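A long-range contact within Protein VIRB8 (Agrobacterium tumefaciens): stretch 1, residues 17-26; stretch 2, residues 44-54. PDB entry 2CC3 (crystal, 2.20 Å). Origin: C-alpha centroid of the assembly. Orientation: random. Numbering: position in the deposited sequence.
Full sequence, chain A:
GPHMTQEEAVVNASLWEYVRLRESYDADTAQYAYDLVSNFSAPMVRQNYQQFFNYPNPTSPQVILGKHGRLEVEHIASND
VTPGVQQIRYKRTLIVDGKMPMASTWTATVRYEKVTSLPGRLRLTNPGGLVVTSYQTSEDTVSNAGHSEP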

# COMPACT_ATOMS: atom_id res chain seq x y z
N GLU A 17 3.57 4.20 5.84
CA GLU A 17 2.62 3.17 5.41
C GLU A 17 1.97 2.50 6.64
O GLU A 17 0.75 2.28 6.67
N TYR A 18 2.77 2.23 7.67
CA TYR A 18 2.23 1.75 8.95
C TYR A 18 1.17 2.68 9.47
O TYR A 18 -0.01 2.29 9.68
N VAL A 19 1.54 3.94 9.68
CA VAL A 19 0.55 4.93 10.12
C VAL A 19 -0.67 4.94 9.22
O VAL A 19 -1.81 4.81 9.70
N ARG A 20 -0.45 5.07 7.91
CA ARG A 20 -1.57 5.21 7.02
C ARG A 20 -2.50 4.00 7.14
O ARG A 20 -3.72 4.16 7.24
N LEU A 21 -1.94 2.78 7.07
CA LEU A 21 -2.76 1.56 7.13
C LEU A 21 -3.49 1.42 8.47
O LEU A 21 -4.62 0.95 8.54
N ARG A 22 -2.84 1.85 9.54
CA ARG A 22 -3.41 1.71 10.87
C ARG A 22 -4.49 2.76 11.17
O ARG A 22 -5.48 2.45 11.86
N GLU A 23 -4.34 3.97 10.64
CA GLU A 23 -5.19 5.08 11.03
C GLU A 23 -6.29 5.39 9.99
O GLU A 23 -7.25 6.12 10.29
N SER A 24 -6.11 4.85 8.78
CA SER A 24 -7.11 4.88 7.71
C SER A 24 -8.20 3.86 8.00
O SER A 24 -7.99 2.94 8.79
N TYR A 25 -9.36 4.02 7.36
CA TYR A 25 -10.40 2.97 7.39
C TYR A 25 -11.25 2.94 6.13
O TYR A 25 -11.80 3.95 5.70
N ASP A 26 -11.40 1.75 5.58
CA ASP A 26 -12.28 1.54 4.44
C ASP A 26 -12.73 0.09 4.55
O ASP A 26 -11.89 -0.81 4.59
N MET A 44 2.76 -6.65 21.84
CA MET A 44 1.83 -5.75 22.55
C MET A 44 1.17 -4.72 21.63
O MET A 44 -0.04 -4.44 21.72
N VAL A 45 1.98 -4.15 20.75
CA VAL A 45 1.49 -3.26 19.70
C VAL A 45 0.44 -4.01 18.88
O VAL A 45 -0.66 -3.52 18.69
N ARG A 46 0.74 -5.24 18.45
CA ARG A 46 -0.23 -6.02 17.69
C ARG A 46 -1.54 -6.19 18.46
O ARG A 46 -2.64 -6.10 17.88
N GLN A 47 -1.43 -6.43 19.76
CA GLN A 47 -2.60 -6.69 20.58
C GLN A 47 -3.40 -5.43 20.86
O GLN A 47 -4.62 -5.47 20.81
N ASN A 48 -2.73 -4.32 21.16
CA ASN A 48 -3.40 -3.02 21.26
C ASN A 48 -4.19 -2.70 19.99
O ASN A 48 -5.36 -2.32 20.05
N TYR A 49 -3.57 -2.87 18.83
CA TYR A 49 -4.25 -2.56 17.58
C TYR A 49 -5.46 -3.47 17.34
O TYR A 49 -6.55 -2.99 16.97
N GLN A 50 -5.25 -4.77 17.54
CA GLN A 50 -6.29 -5.77 17.29
C GLN A 50 -7.50 -5.65 18.20
O GLN A 50 -8.64 -5.84 17.74
N GLN A 51 -7.27 -5.31 19.47
CA GLN A 51 -8.34 -5.15 20.45
C GLN A 51 -9.17 -3.90 20.16
O GLN A 51 -10.37 -3.86 20.42
N PHE A 52 -8.52 -2.88 19.60
CA PHE A 52 -9.21 -1.68 19.17
C PHE A 52 -10.03 -1.93 17.89
O PHE A 52 -11.23 -1.65 17.83
N PHE A 53 -9.37 -2.47 16.88
CA PHE A 53 -9.99 -2.72 15.59
C PHE A 53 -11.10 -3.78 15.57
O PHE A 53 -12.12 -3.59 14.89
N ASN A 54 -10.90 -4.89 16.29
CA ASN A 54 -11.85 -6.01 16.20
C ASN A 54 -13.20 -5.77 16.88
O ASN A 54 -13.29 -4.97 17.82

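Helices 17-23 and 44-53 run at 28° with their axes 12.5 Å apart at closest approach. Along the second helix, Val-45, Tyr-49 and Phe-53 recur at one-turn spacing, and each directs its CA-to-CB bond toward the first stretch. Val-45 (chi1 t) places CG1 3.2 Å from Tyr-18 OH and 3.7 Å from Arg-22 NH1. The CA-to-CB bond of Tyr-18, itself t, points sideways to the second helix, but the end of the side chain comes nearer, and its hydroxyl accepts a hydrogen bond from Arg-22 NH1 (Arg-22 NH1 to Tyr-18 OH, 3.0 Å).

Asn-48 (t) lies at the edge of that guanidinium, where its OD1 accepts a weak hydrogen bond from Arg-22 NH2 at 3.1 Å. Water 2 reinforces the link, accepting from Arg-22 NH1 and donating to Asn-48 OD1. Arg-22, extended with chi1 to chi3 all t, is the most extensively covered residue of the contact; Tyr-49 CB (chi1 t) sits over one face of its guanidinium, 3.5 Å from Arg-22 CZ. At the far end of the same tyrosine side chain, Tyr-49 OH joins water 1, which donates to Leu-21 O. Finally, Phe-53 (t) meets Tyr-25 (t) beyond the first helix: Phe-53 CZ approaches the edge of the tyrosine ring, 4.0 Å from Tyr-25 CD1, an apolar contact.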

# COMPACT_ATOMS: atom_id res chain seq x y z
CB GLU A 17 3.32 2.15 4.52
CG GLU A 17 2.43 1.04 4.04
CD GLU A 17 3.23 -0.14 3.53
OE1 GLU A 17 4.50 -0.07 3.45
OE2 GLU A 17 2.57 -1.16 3.22
CB TYR A 18 3.32 1.55 10.02
CG TYR A 18 2.79 0.88 11.29
CD1 TYR A 18 2.72 -0.52 11.39
CD2 TYR A 18 2.38 1.65 12.40
CE1 TYR A 18 2.24 -1.13 12.55
CE2 TYR A 18 1.89 1.07 13.54
CZ TYR A 18 1.82 -0.33 13.63
OH TYR A 18 1.33 -0.92 14.77
CB VAL A 19 1.16 6.36 10.15
CG1 VAL A 19 0.11 7.41 10.55
CG2 VAL A 19 2.32 6.38 11.07
CB ARG A 20 -1.07 5.39 5.58
CG ARG A 20 -2.13 5.62 4.53
CD ARG A 20 -1.54 5.52 3.08
NE ARG A 20 -1.20 4.14 2.67
CZ ARG A 20 -2.02 3.28 2.05
NH1 ARG A 20 -3.28 3.60 1.71
NH2 ARG A 20 -1.57 2.07 1.74
CB LEU A 21 -1.91 0.30 6.83
CG LEU A 21 -1.46 -0.02 5.40
CD1 LEU A 21 -0.37 -1.04 5.44
CD2 LEU A 21 -2.56 -0.52 4.45
CB ARG A 22 -2.30 1.68 11.93
CG ARG A 22 -2.82 1.68 13.34
CD ARG A 22 -1.82 1.24 14.39
NE ARG A 22 -2.50 1.16 15.69
CZ ARG A 22 -1.96 0.63 16.77
NH1 ARG A 22 -0.74 0.12 16.72
NH2 ARG A 22 -2.64 0.60 17.90
CB GLU A 23 -4.34 6.34 11.33
CG GLU A 23 -3.24 6.15 12.41
CD GLU A 23 -3.78 5.69 13.78
OE1 GLU A 23 -4.99 5.92 14.04
OE2 GLU A 23 -3.01 5.11 14.59
CB SER A 24 -6.46 4.50 6.38
OG SER A 24 -6.16 5.65 5.65
CB TYR A 25 -11.36 3.07 8.59
CG TYR A 25 -12.46 2.01 8.52
CD1 TYR A 25 -12.18 0.68 8.82
CD2 TYR A 25 -13.76 2.33 8.11
CE1 TYR A 25 -13.14 -0.30 8.74
CE2 TYR A 25 -14.74 1.34 8.03
CZ TYR A 25 -14.41 0.02 8.35
OH TYR A 25 -15.32 -1.00 8.31
CB ASP A 26 -11.48 1.78 3.14
CG ASP A 26 -12.34 1.74 1.90
OD1 ASP A 26 -13.05 2.71 1.62
OD2 ASP A 26 -12.28 0.73 1.16
CB MET A 44 2.57 -5.02 23.63
CG MET A 44 3.58 -5.88 24.31
SD MET A 44 3.42 -5.49 26.03
CE MET A 44 1.75 -6.04 26.30
CB VAL A 45 2.70 -2.73 18.87
CG1 VAL A 45 2.25 -1.84 17.70
CG2 VAL A 45 3.57 -1.97 19.77
CB ARG A 46 0.35 -7.38 17.33
CG ARG A 46 -0.41 -8.12 16.24
CD ARG A 46 -0.12 -9.63 16.23
NE ARG A 46 1.16 -10.00 16.85
CZ ARG A 46 2.35 -10.00 16.23
NH1 ARG A 46 2.47 -9.65 14.96
NH2 ARG A 46 3.42 -10.36 16.90
CB GLN A 47 -2.19 -7.40 21.87
CG GLN A 47 -1.77 -8.82 21.59
CD GLN A 47 -0.80 -9.34 22.61
OE1 GLN A 47 -0.03 -8.58 23.21
NE2 GLN A 47 -0.81 -10.65 22.81
CB ASN A 48 -2.37 -1.93 21.56
CG ASN A 48 -3.00 -0.53 21.73
OD1 ASN A 48 -2.66 0.41 20.99
ND2 ASN A 48 -3.89 -0.40 22.70
CB TYR A 49 -3.28 -2.64 16.40
CG TYR A 49 -3.97 -2.67 15.03
CD1 TYR A 49 -4.61 -1.52 14.53
CD2 TYR A 49 -3.96 -3.84 14.24
CE1 TYR A 49 -5.25 -1.52 13.29
CE2 TYR A 49 -4.60 -3.86 12.98
CZ TYR A 49 -5.24 -2.69 12.52
OH TYR A 49 -5.86 -2.69 11.30
CB GLN A 50 -5.69 -7.18 17.33
CG GLN A 50 -4.79 -7.47 16.14
CD GLN A 50 -4.25 -8.90 16.08
OE1 GLN A 50 -4.15 -9.58 17.09
NE2 GLN A 50 -3.86 -9.33 14.87
CB GLN A 51 -7.77 -5.09 21.87
CG GLN A 51 -8.64 -5.79 22.92
CD GLN A 51 -9.88 -4.98 23.28
OE1 GLN A 51 -9.85 -3.74 23.30
NE2 GLN A 51 -10.99 -5.68 23.55
CB PHE A 52 -8.23 -0.51 18.98
CG PHE A 52 -8.83 0.61 18.21
CD1 PHE A 52 -9.86 1.37 18.76
CD2 PHE A 52 -8.44 0.86 16.90
CE1 PHE A 52 -10.46 2.36 18.05
CE2 PHE A 52 -9.04 1.88 16.17
CZ PHE A 52 -10.05 2.63 16.74
CB PHE A 53 -8.93 -3.10 14.56
CG PHE A 53 -9.33 -2.79 13.16
CD1 PHE A 53 -9.33 -1.48 12.70
CD2 PHE A 53 -9.71 -3.81 12.31
CE1 PHE A 53 -9.71 -1.20 11.42
CE2 PHE A 53 -10.09 -3.53 11.01
CZ PHE A 53 -10.10 -2.23 10.57
CB ASN A 54 -11.21 -7.33 16.67
CG ASN A 54 -10.21 -7.87 15.66
OD1 ASN A 54 -10.41 -7.77 14.45
ND2 ASN A 54 -9.13 -8.44 16.16
O HOH W 1 -6.88 -0.49 10.36
O HOH W 2 0.10 0.20 19.68